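Local coordinates for two-domain protein containing predicted PHP-like metal-dependent phosphoesterase (Bacteroides vulgatus ATCC 8482, PDB 3E38) that binds zinc ions in a PHP-like domain and is predicted to be a metal-dependent phosphoesterase, perhaps with 5'-3' exonuclease activity on DNA or RNA, at residues Cys21-His26 and Thr188-Ser193; Arg96-Gly101 and Ser142-Thr147; His102-Phe107 and Phe132-His137; Asn136-Asp141 and His164-Ala169. All blocks are in the same frame, centred on the assembly; numbering follows the deposited sequence.

Contact 1: Cys21-His26 and Thr188-Ser193; sequences CDFHMH and TMIGTS. With ZN (zinc ion), chain I.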
# COMPACT_ATOMS: atom_id res chain seq x y z
N CYS B 21 -24.27 5.85 -0.38
CA CYS B 21 -24.67 6.45 -1.65
C CYS B 21 -23.83 7.64 -2.11
O CYS B 21 -23.28 8.38 -1.28
CB CYS B 21 -26.14 6.89 -1.54
SG CYS B 21 -27.24 5.65 -0.83
N ASP B 22 -23.73 7.76 -3.45
CA ASP B 22 -23.02 8.87 -4.15
C ASP B 22 -24.00 9.48 -5.14
O ASP B 22 -24.30 8.92 -6.20
CB ASP B 22 -21.74 8.36 -4.81
CG ASP B 22 -20.83 9.48 -5.28
OD1 ASP B 22 -21.16 10.65 -5.01
OD2 ASP B 22 -19.78 9.16 -5.91
N PHE B 23 -24.50 10.66 -4.79
CA PHE B 23 -25.59 11.27 -5.55
C PHE B 23 -25.15 12.31 -6.56
O PHE B 23 -25.94 13.14 -6.99
CB PHE B 23 -26.56 11.93 -4.56
CG PHE B 23 -27.23 10.95 -3.60
CD1 PHE B 23 -28.01 9.91 -4.09
CD2 PHE B 23 -27.14 11.13 -2.24
CE1 PHE B 23 -28.65 9.07 -3.25
CE2 PHE B 23 -27.78 10.27 -1.38
CZ PHE B 23 -28.53 9.24 -1.89
N HIS B 24 -23.88 12.27 -6.91
CA HIS B 24 -23.29 13.31 -7.77
C HIS B 24 -22.01 12.85 -8.42
O HIS B 24 -20.98 12.66 -7.79
CB HIS B 24 -23.02 14.55 -6.92
CG HIS B 24 -22.65 15.77 -7.68
ND1 HIS B 24 -22.75 17.03 -7.12
CD2 HIS B 24 -22.26 15.96 -8.96
CE1 HIS B 24 -22.39 17.93 -8.01
NE2 HIS B 24 -22.09 17.31 -9.14
N MSE B 25 -22.10 12.65 -9.72
CA MSE B 25 -20.97 12.21 -10.48
C MSE B 25 -21.21 12.43 -11.96
O MSE B 25 -22.34 12.68 -12.38
CB MSE B 25 -20.70 10.74 -10.20
CG MSE B 25 -21.75 9.82 -10.70
SE MSE B 25 -21.50 7.99 -10.05
CE MSE B 25 -21.62 8.39 -8.19
N HIS B 26 -20.13 12.24 -12.71
CA HIS B 26 -20.08 12.51 -14.15
C HIS B 26 -19.39 11.52 -15.03
O HIS B 26 -18.53 10.79 -14.60
CB HIS B 26 -19.39 13.86 -14.36
CG HIS B 26 -20.07 14.97 -13.62
ND1 HIS B 26 -21.06 15.74 -14.18
CD2 HIS B 26 -19.91 15.40 -12.35
CE1 HIS B 26 -21.45 16.64 -13.29
NE2 HIS B 26 -20.76 16.46 -12.18
N THR B 188 -31.52 18.28 4.45
CA THR B 188 -30.75 17.02 4.39
C THR B 188 -29.30 17.29 4.07
O THR B 188 -29.02 17.89 3.06
CB THR B 188 -31.36 16.08 3.38
OG1 THR B 188 -32.71 15.84 3.79
CG2 THR B 188 -30.58 14.75 3.28
N MSE B 189 -28.40 16.86 4.96
CA MSE B 189 -26.95 17.01 4.74
C MSE B 189 -26.51 15.90 3.81
O MSE B 189 -26.80 14.74 4.05
CB MSE B 189 -26.15 16.94 6.03
CG MSE B 189 -26.57 18.00 7.03
SE MSE B 189 -25.44 17.91 8.54
CE MSE B 189 -26.62 18.92 9.80
N ILE B 190 -25.86 16.34 2.75
CA ILE B 190 -25.39 15.49 1.66
C ILE B 190 -23.88 15.47 1.47
O ILE B 190 -23.19 16.45 1.63
CB ILE B 190 -25.99 15.90 0.29
CG1 ILE B 190 -27.50 15.76 0.27
CG2 ILE B 190 -25.44 14.98 -0.85
CD1 ILE B 190 -27.99 14.32 0.27
N GLY B 191 -23.38 14.32 1.05
CA GLY B 191 -21.97 14.23 0.73
C GLY B 191 -21.74 13.38 -0.50
O GLY B 191 -22.20 12.24 -0.59
N THR B 192 -21.01 13.96 -1.44
CA THR B 192 -20.79 13.30 -2.73
C THR B 192 -19.37 13.44 -3.25
O THR B 192 -18.57 14.18 -2.72
CB THR B 192 -21.73 13.85 -3.79
OG1 THR B 192 -21.32 15.17 -4.11
CG2 THR B 192 -23.17 13.92 -3.26
N SER B 193 -19.10 12.68 -4.31
CA SER B 193 -17.79 12.66 -4.91
C SER B 193 -17.68 13.76 -5.95
O SER B 193 -16.71 14.47 -5.99
CB SER B 193 -17.47 11.31 -5.57
OG SER B 193 -18.21 11.08 -6.74
ZN ZN I . -20.86 18.15 -10.74
O HOH W 1 -20.89 19.92 -9.58
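His24 leans on Thr192 with its base and holds a zinc ion with its tip. The CB atom of His24 starts toward the strand 188-192 and lies 3.3 Å from Thr192 OG1 and 3.5 Å from Thr192 CB. CG is anti to the backbone N (chi1 -170°), and the ring runs from there away from the threonine. ND1 is hydrogen-bonded to Glu167, whose same OE2 also takes Thr192 OG1, while NE2 binds the zinc ion at 2.2 Å. Imidazole suits this place because its two nitrogens can serve a metal and a second-shell carboxylate at once, which fixes the rotation of the ring. His26, Glu93, Asp194 and a water are further ligands of this zinc ion.

Two residues earlier, Asp22 grips Ser193 with both oxygens. Ser193 N donates to Asp22 OD1 at 3.0 Å in a nearly straight bond (164°), meeting it on the syn side and 31° out of the carboxylate plane. Ser193 OG donates to the syn lone pair of Asp22 OD2 at 2.6 Å. OD2 is also paired with Arg211, which would probably offset the buried charge. Between Asp22 and His24, Phe23 CD2 rests 4.1 Å from Ile190 CD1, the two side chains crossing at about a right angle.

All nine touching residues are buried. Cys21 and Asp22 belong to strand 17-22, which pairs with strands 50-56 and 213-218, whereas strand 188-192 runs parallel to its neighbour 165-170; the Met25 side chain packs on Ile51 and Leu53 of strand 50-56.

Contact 2: Arg96-Gly101 and Ser142-Thr147; sequences RAMAPG and SQQPDT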
# COMPACT_ATOMS: atom_id res chain seq x y z
N ARG B 96 -25.50 26.50 -13.32
CA ARG B 96 -25.61 27.91 -13.60
C ARG B 96 -24.60 28.75 -12.82
O ARG B 96 -23.93 28.29 -11.95
CB ARG B 96 -27.01 28.37 -13.23
CG ARG B 96 -28.08 27.59 -13.96
CD ARG B 96 -28.21 28.02 -15.43
NE ARG B 96 -29.28 27.29 -16.08
CZ ARG B 96 -30.12 27.82 -16.96
NH1 ARG B 96 -30.05 29.11 -17.26
NH2 ARG B 96 -31.09 27.08 -17.48
N ALA B 97 -24.52 30.01 -13.20
CA ALA B 97 -23.70 31.01 -12.52
C ALA B 97 -24.19 31.19 -11.10
O ALA B 97 -25.36 30.91 -10.80
CB ALA B 97 -23.75 32.37 -13.28
N MSE B 98 -23.30 31.65 -10.23
CA MSE B 98 -23.67 31.99 -8.85
C MSE B 98 -24.21 33.41 -8.86
O MSE B 98 -23.53 34.27 -9.41
CB MSE B 98 -22.46 31.96 -7.92
CG MSE B 98 -22.74 32.43 -6.50
SE MSE B 98 -23.85 31.13 -5.49
CE MSE B 98 -22.83 29.50 -5.93
N ALA B 99 -25.39 33.71 -8.31
CA ALA B 99 -26.31 32.74 -7.70
C ALA B 99 -27.26 32.27 -8.81
O ALA B 99 -27.38 32.94 -9.84
CB ALA B 99 -27.07 33.37 -6.52
N PRO B 100 -27.96 31.14 -8.61
CA PRO B 100 -28.01 30.25 -7.46
C PRO B 100 -26.87 29.23 -7.48
O PRO B 100 -26.64 28.49 -6.52
CB PRO B 100 -29.33 29.53 -7.69
CG PRO B 100 -29.34 29.32 -9.20
CD PRO B 100 -28.55 30.47 -9.79
N GLY B 101 -26.15 29.22 -8.58
CA GLY B 101 -25.03 28.32 -8.70
C GLY B 101 -25.43 27.00 -9.30
O GLY B 101 -26.16 26.96 -10.27
N SER B 142 -14.54 28.81 -6.83
CA SER B 142 -14.60 29.32 -8.19
C SER B 142 -15.78 30.29 -8.35
O SER B 142 -15.76 31.25 -9.12
CB SER B 142 -14.70 28.19 -9.20
OG SER B 142 -14.88 28.75 -10.49
N GLN B 143 -16.81 30.03 -7.58
CA GLN B 143 -18.03 30.82 -7.62
C GLN B 143 -18.20 31.70 -6.37
O GLN B 143 -18.93 32.69 -6.40
CB GLN B 143 -19.24 29.91 -7.87
CG GLN B 143 -19.33 29.41 -9.31
CD GLN B 143 -20.70 28.85 -9.67
OE1 GLN B 143 -21.39 28.30 -8.82
NE2 GLN B 143 -21.10 29.01 -10.91
N GLN B 144 -17.55 31.29 -5.29
CA GLN B 144 -17.52 32.07 -4.04
C GLN B 144 -16.09 32.04 -3.50
O GLN B 144 -15.77 31.28 -2.58
CB GLN B 144 -18.53 31.56 -3.00
CG GLN B 144 -19.99 31.55 -3.47
CD GLN B 144 -21.02 31.60 -2.35
OE1 GLN B 144 -21.36 32.68 -1.85
NE2 GLN B 144 -21.54 30.43 -1.98
N PRO B 145 -15.22 32.87 -4.08
CA PRO B 145 -13.82 32.75 -3.72
C PRO B 145 -13.40 33.27 -2.36
O PRO B 145 -12.31 32.95 -1.93
CB PRO B 145 -13.11 33.59 -4.79
CG PRO B 145 -14.11 34.46 -5.37
CD PRO B 145 -15.44 33.85 -5.15
N ASP B 146 -14.21 34.05 -1.67
CA ASP B 146 -13.71 34.60 -0.41
C ASP B 146 -14.52 34.12 0.77
O ASP B 146 -14.00 33.87 1.82
CB ASP B 146 -13.68 36.12 -0.47
CG ASP B 146 -12.73 36.63 -1.54
OD1 ASP B 146 -11.68 36.00 -1.76
OD2 ASP B 146 -13.02 37.68 -2.16
N THR B 147 -15.80 33.94 0.53
CA THR B 147 -16.72 33.55 1.56
C THR B 147 -17.89 32.78 0.98
O THR B 147 -18.40 33.14 -0.07
CB THR B 147 -17.29 34.80 2.26
OG1 THR B 147 -16.28 35.41 3.07
CG2 THR B 147 -18.44 34.41 3.13
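Gln143 reaches across to the loop 96-101, where its amide settles between the carbonyl of Arg96 and the bent side chain of Met98. That loop connects antiparallel strands 87-95 and 102-106, while 142-147 lies between strand 132-135 and helix 152-159. CG of Gln143 is anti to the carbonyl carbon (chi1 -74°) and the chain runs extended beyond it, bringing the amide to the opposite backbone. NE2 donates to Arg96 O at 3.1 Å, nearly straight (170°). OE1 faces Met98 CE at 3.4 Å and Gly101 CA at 3.6 Å. At its base, CB of Gln143 sits 3.8 Å from Met98 CB. Gly101 has to be glycine, because its backbone angles would jam a CB against the preceding carbonyl. The Gln143 side chain also comes about 4 Å (nearest atoms) from that of the zinc ligand His102.

Away from this tight centre the fit is slacker. Gln144 CG comes no nearer than 4.2 Å to Met98 CG, and the Gln144 amide is engaged by Pro138 O, Lys149 N and Trp151. Ala97 is exposed to solvent, and Asp146 forms a salt bridge with Lys286 of a neighbouring subunit.

An alanine in place of Gln143 would probably leave Arg96 O without this donor and open a gap beside Met98 CE. One amide donor thus fixes Arg96 O, while van der Waals contact with Met98 supplies most of the rest.

Contact 3: His102-Phe107 and Phe132-His137; sequences HFNAIF and FMFWNH. With ZN (zinc ion), chain H.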
# COMPACT_ATOMS: atom_id res chain seq x y z
N HIS B 102 -24.92 25.92 -8.72
CA HIS B 102 -25.20 24.55 -9.22
C HIS B 102 -26.02 23.76 -8.24
O HIS B 102 -25.70 23.71 -7.05
CB HIS B 102 -23.91 23.76 -9.40
CG HIS B 102 -22.93 24.36 -10.35
ND1 HIS B 102 -21.92 23.63 -10.92
CD2 HIS B 102 -22.79 25.62 -10.82
CE1 HIS B 102 -21.19 24.41 -11.70
NE2 HIS B 102 -21.71 25.62 -11.67
N PHE B 103 -27.07 23.13 -8.75
CA PHE B 103 -27.94 22.21 -7.98
C PHE B 103 -28.09 20.88 -8.70
O PHE B 103 -28.11 20.82 -9.89
CB PHE B 103 -29.35 22.73 -7.82
CG PHE B 103 -29.52 23.87 -6.81
CD1 PHE B 103 -28.86 25.05 -6.96
CD2 PHE B 103 -30.41 23.73 -5.74
CE1 PHE B 103 -29.01 26.07 -6.03
CE2 PHE B 103 -30.56 24.72 -4.80
CZ PHE B 103 -29.86 25.90 -4.95
N ASN B 104 -28.27 19.82 -7.92
CA ASN B 104 -28.64 18.52 -8.44
C ASN B 104 -30.10 18.24 -8.16
O ASN B 104 -30.61 18.52 -7.10
CB ASN B 104 -27.80 17.40 -7.90
CG ASN B 104 -26.53 17.21 -8.68
OD1 ASN B 104 -26.10 18.08 -9.42
ND2 ASN B 104 -25.92 16.04 -8.53
N ALA B 105 -30.74 17.73 -9.21
CA ALA B 105 -32.13 17.28 -9.21
C ALA B 105 -32.03 15.77 -9.36
O ALA B 105 -31.55 15.28 -10.37
CB ALA B 105 -32.91 17.89 -10.37
N ILE B 106 -32.41 15.04 -8.31
CA ILE B 106 -32.40 13.58 -8.38
C ILE B 106 -33.83 13.05 -8.19
O ILE B 106 -34.78 13.75 -7.79
CB ILE B 106 -31.34 12.91 -7.45
CG1 ILE B 106 -31.69 13.08 -5.97
CG2 ILE B 106 -29.91 13.50 -7.75
CD1 ILE B 106 -30.81 12.32 -5.03
N PHE B 107 -33.96 11.81 -8.59
CA PHE B 107 -35.26 11.12 -8.62
C PHE B 107 -36.10 11.70 -9.75
O PHE B 107 -37.31 11.76 -9.72
CB PHE B 107 -35.96 11.10 -7.26
CG PHE B 107 -35.33 10.13 -6.30
CD1 PHE B 107 -35.54 8.78 -6.46
CD2 PHE B 107 -34.45 10.54 -5.32
CE1 PHE B 107 -34.95 7.89 -5.63
CE2 PHE B 107 -33.86 9.64 -4.45
CZ PHE B 107 -34.11 8.31 -4.62
N PHE B 132 -35.93 15.29 -5.90
CA PHE B 132 -35.24 15.66 -4.65
C PHE B 132 -34.08 16.54 -5.10
O PHE B 132 -33.26 16.16 -5.94
CB PHE B 132 -34.80 14.47 -3.82
CG PHE B 132 -34.10 14.84 -2.54
CD1 PHE B 132 -32.70 15.05 -2.54
CD2 PHE B 132 -34.80 14.96 -1.34
CE1 PHE B 132 -32.02 15.39 -1.36
CE2 PHE B 132 -34.14 15.30 -0.14
CZ PHE B 132 -32.73 15.51 -0.16
N MSE B 133 -34.08 17.76 -4.58
CA MSE B 133 -33.13 18.79 -5.03
C MSE B 133 -32.20 19.29 -3.97
O MSE B 133 -32.61 19.66 -2.87
CB MSE B 133 -33.92 19.99 -5.58
CG MSE B 133 -34.51 19.69 -6.99
SE MSE B 133 -35.92 20.88 -7.54
CE MSE B 133 -37.38 20.19 -6.45
N PHE B 134 -30.92 19.34 -4.32
CA PHE B 134 -29.95 19.90 -3.39
C PHE B 134 -28.91 20.82 -4.01
O PHE B 134 -28.54 20.71 -5.15
CB PHE B 134 -29.31 18.79 -2.55
CG PHE B 134 -28.56 17.75 -3.35
CD1 PHE B 134 -27.22 17.92 -3.66
CD2 PHE B 134 -29.20 16.58 -3.75
CE1 PHE B 134 -26.51 16.92 -4.37
CE2 PHE B 134 -28.52 15.58 -4.45
CZ PHE B 134 -27.16 15.76 -4.76
N TRP B 135 -28.52 21.81 -3.21
CA TRP B 135 -27.47 22.75 -3.58
C TRP B 135 -26.07 22.08 -3.55
O TRP B 135 -25.64 21.50 -2.53
CB TRP B 135 -27.56 23.97 -2.66
CG TRP B 135 -26.63 25.06 -2.96
CD1 TRP B 135 -25.93 25.27 -4.11
CD2 TRP B 135 -26.39 26.20 -2.12
NE1 TRP B 135 -25.22 26.44 -4.02
CE2 TRP B 135 -25.49 27.04 -2.81
CE3 TRP B 135 -26.83 26.58 -0.86
CZ2 TRP B 135 -25.01 28.23 -2.27
CZ3 TRP B 135 -26.39 27.77 -0.33
CH2 TRP B 135 -25.47 28.58 -1.03
N ASN B 136 -25.39 22.14 -4.69
CA ASN B 136 -24.04 21.61 -4.83
C ASN B 136 -22.93 22.60 -4.47
O ASN B 136 -22.99 23.78 -4.78
CB ASN B 136 -23.76 21.10 -6.25
CG ASN B 136 -24.75 20.08 -6.73
OD1 ASN B 136 -25.35 19.36 -5.94
ND2 ASN B 136 -24.94 20.03 -8.04
N HIS B 137 -21.89 22.06 -3.83
CA HIS B 137 -20.69 22.81 -3.49
C HIS B 137 -20.93 24.29 -3.27
O HIS B 137 -20.43 25.11 -4.01
CB HIS B 137 -19.59 22.60 -4.55
CG HIS B 137 -20.07 22.65 -5.97
ND1 HIS B 137 -20.42 23.82 -6.61
CD2 HIS B 137 -20.17 21.67 -6.91
CE1 HIS B 137 -20.76 23.55 -7.85
NE2 HIS B 137 -20.63 22.25 -8.05
ZN ZN H . -21.14 21.63 -10.11
O HOH W 2 -23.42 26.00 -6.14
O HOH W 1 -20.89 19.92 -9.58
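Phe103 and Trp135 form a non-hydrogen-bonded pair between antiparallel strands 102-106 and 132-135, neighbours in the large mixed sheet of the PHP-like domain. Their rings make an offset stack, the phenyl and the five-membered ring 10° from parallel with centroids 4.8 Å apart. An alanine in place of Phe103 would probably open a gap beside the five-membered ring and over Trp135 CA and CB, leaving the indole to rely more on His154.

The backbone is well satisfied. Asn104 and Phe134 exchange two N-H...O bonds, Ile106 and Phe132 two more, and Asn136 N donates to His102 O. At the strand end, water 2 accepts from His102 N and Trp135 NE1 and lies 2.6 Å from Asn136 O, to which it can donate.

Asn104 CB lies over the Phe134 ring, 3.9 Å from its centroid. Asparagine suits this buried spot by offering both donor and acceptor: its ND2 bonds Phe23 O, while its OD1 takes Asn136 ND2, which also bonds Glu93. With Glu93, His102 ND1 (2.3 Å) and His137 NE2 (2.2 Å) bind a zinc ion, the edge of the His137 ring turned toward the face of His102.

Asn136 ND2 approaches Asn104 OD1 at 2.7 Å from above the carbonyl plane, 65° out of it.

Contact 4: Asn136-Asp141 and His164-Ala169; sequences NHPGWD and HGIEVA. With ZN (zinc ion), chain H.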
# COMPACT_ATOMS: atom_id res chain seq x y z
N ASN B 136 -25.39 22.14 -4.69
CA ASN B 136 -24.04 21.61 -4.83
C ASN B 136 -22.93 22.60 -4.47
O ASN B 136 -22.99 23.78 -4.78
CB ASN B 136 -23.76 21.10 -6.25
CG ASN B 136 -24.75 20.08 -6.73
OD1 ASN B 136 -25.35 19.36 -5.94
ND2 ASN B 136 -24.94 20.03 -8.04
N HIS B 137 -21.89 22.06 -3.83
CA HIS B 137 -20.69 22.81 -3.49
C HIS B 137 -20.93 24.29 -3.27
O HIS B 137 -20.43 25.11 -4.01
CB HIS B 137 -19.59 22.60 -4.55
CG HIS B 137 -20.07 22.65 -5.97
ND1 HIS B 137 -20.42 23.82 -6.61
CD2 HIS B 137 -20.17 21.67 -6.91
CE1 HIS B 137 -20.76 23.55 -7.85
NE2 HIS B 137 -20.63 22.25 -8.05
N PRO B 138 -21.70 24.64 -2.25
CA PRO B 138 -21.93 26.05 -2.01
C PRO B 138 -20.61 26.82 -1.89
O PRO B 138 -20.46 27.93 -2.39
CB PRO B 138 -22.72 26.06 -0.68
CG PRO B 138 -22.70 24.61 -0.16
CD PRO B 138 -22.46 23.76 -1.35
N GLY B 139 -19.64 26.13 -1.32
CA GLY B 139 -18.33 26.70 -1.01
C GLY B 139 -17.27 26.72 -2.10
O GLY B 139 -16.22 27.34 -1.94
N TRP B 140 -17.56 26.07 -3.21
CA TRP B 140 -16.59 26.01 -4.32
C TRP B 140 -16.10 27.42 -4.57
O TRP B 140 -16.90 28.32 -4.86
CB TRP B 140 -17.28 25.48 -5.55
CG TRP B 140 -16.44 25.24 -6.76
CD1 TRP B 140 -15.15 24.75 -6.80
CD2 TRP B 140 -16.88 25.33 -8.11
NE1 TRP B 140 -14.76 24.59 -8.12
CE2 TRP B 140 -15.80 24.92 -8.94
CE3 TRP B 140 -18.09 25.73 -8.72
CZ2 TRP B 140 -15.90 24.91 -10.34
CZ3 TRP B 140 -18.18 25.72 -10.09
CH2 TRP B 140 -17.09 25.30 -10.89
N ASP B 141 -14.79 27.59 -4.47
CA ASP B 141 -14.19 28.95 -4.48
C ASP B 141 -14.23 29.61 -5.83
O ASP B 141 -14.00 30.83 -5.95
CB ASP B 141 -12.74 28.96 -3.90
CG ASP B 141 -11.77 28.01 -4.62
OD1 ASP B 141 -12.07 27.51 -5.73
OD2 ASP B 141 -10.70 27.75 -4.02
N HIS B 164 -33.96 20.75 -0.95
CA HIS B 164 -34.26 19.78 0.10
C HIS B 164 -33.01 19.40 0.92
O HIS B 164 -33.08 18.83 2.02
CB HIS B 164 -34.92 18.55 -0.52
CG HIS B 164 -36.09 18.90 -1.39
ND1 HIS B 164 -36.07 18.75 -2.76
CD2 HIS B 164 -37.30 19.42 -1.07
CE1 HIS B 164 -37.23 19.16 -3.25
NE2 HIS B 164 -37.99 19.57 -2.24
N GLY B 165 -31.87 19.74 0.34
CA GLY B 165 -30.59 19.49 0.95
C GLY B 165 -29.51 20.36 0.40
O GLY B 165 -29.74 21.18 -0.50
N ILE B 166 -28.36 20.22 1.02
CA ILE B 166 -27.15 20.92 0.61
C ILE B 166 -25.99 20.01 0.80
O ILE B 166 -25.97 19.25 1.76
CB ILE B 166 -26.86 22.14 1.47
CG1 ILE B 166 -28.11 22.98 1.62
CG2 ILE B 166 -25.70 22.99 0.90
CD1 ILE B 166 -27.86 24.21 2.50
N GLU B 167 -25.07 20.03 -0.15
CA GLU B 167 -23.81 19.31 -0.03
C GLU B 167 -22.98 19.98 1.04
O GLU B 167 -22.71 21.21 0.99
CB GLU B 167 -23.05 19.28 -1.34
CG GLU B 167 -23.65 18.32 -2.34
CD GLU B 167 -22.79 18.20 -3.62
OE1 GLU B 167 -22.01 19.16 -3.88
OE2 GLU B 167 -22.94 17.19 -4.36
N VAL B 168 -22.64 19.20 2.06
CA VAL B 168 -21.80 19.68 3.21
C VAL B 168 -20.36 19.26 2.96
O VAL B 168 -19.40 19.71 3.61
CB VAL B 168 -22.28 19.19 4.60
CG1 VAL B 168 -23.59 19.93 5.01
CG2 VAL B 168 -22.37 17.62 4.67
N ALA B 169 -20.25 18.41 1.96
CA ALA B 169 -18.97 17.88 1.53
C ALA B 169 -19.03 17.34 0.11
O ALA B 169 -19.88 16.55 -0.23
CB ALA B 169 -18.50 16.82 2.52
ZN ZN H . -21.14 21.63 -10.11
O HOH W 1 -20.89 19.92 -9.58
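In the second shell of the zinc site that includes His137, Glu167 reaches from strand 165-170 to hold the backbone of the ligand-bearing loop. The Glu167 chain is extended beyond CG (chi2 -175° sets CD anti), and the carboxylate crosses Asn136 at a slant. His137 N donates to Glu167 OE1 at 2.9 Å with an angle of 156° at the hydrogen, approaching the anti side of the oxygen. The same oxygen lies 3.3 Å from Asn136 CA and is also hydrogen-bonded by Asn170 ND2. A carboxylate fits here because its two oxygens can serve separate partners: OE2 is engaged by the zinc ligand His24 and by Thr192. Glu167 is thus a second-shell residue, positioning one zinc ligand by its backbone and another by its ring.

The two segments close a beta-alpha-beta unit in which the parallel strands 132-135 and 165-170 are adjacent and helix 152-159 lies between them in sequence. Where the chain leaves the first strand it makes a type I turn from His137 to Trp140, closed by Trp140 N to His137 O at 3.1 Å. Pro138 is well suited to the second position of that turn, since its ring favours the required phi. Its CG packs 3.6 Å from Ile166 CG2, and its CD rests 3.5 Å from Glu167 O. Ile166, branched and apolar, continues from there onto Trp135 and onto Ala178, Trp181 and Cys182 of helix 176-185.

Overall arrangement
Contacts 1, 3 and 4 are buried and reach the same mixed sheet, whereas contact 2 lies farther out, its centre about 22 Å from the centre of the chain, where two partly exposed loops meet and one of them touches another subunit, as Asp141 of contact 4 also does. Contacts 3 and 4 share Asn136 and His137 and one zinc ion; contact 1 supplies ligands of a second zinc ion, with water 1 bound to both metals. The chemistry follows the place: backbone pairing dominates contact 3, carboxylates accepting backbone N-H groups mark contacts 1 and 4, with a hydroxyl added in contact 1, and a single hydrogen bond from a side-chain amide serves contact 2. Polar side chains join contact 4 to contacts 1 and 2.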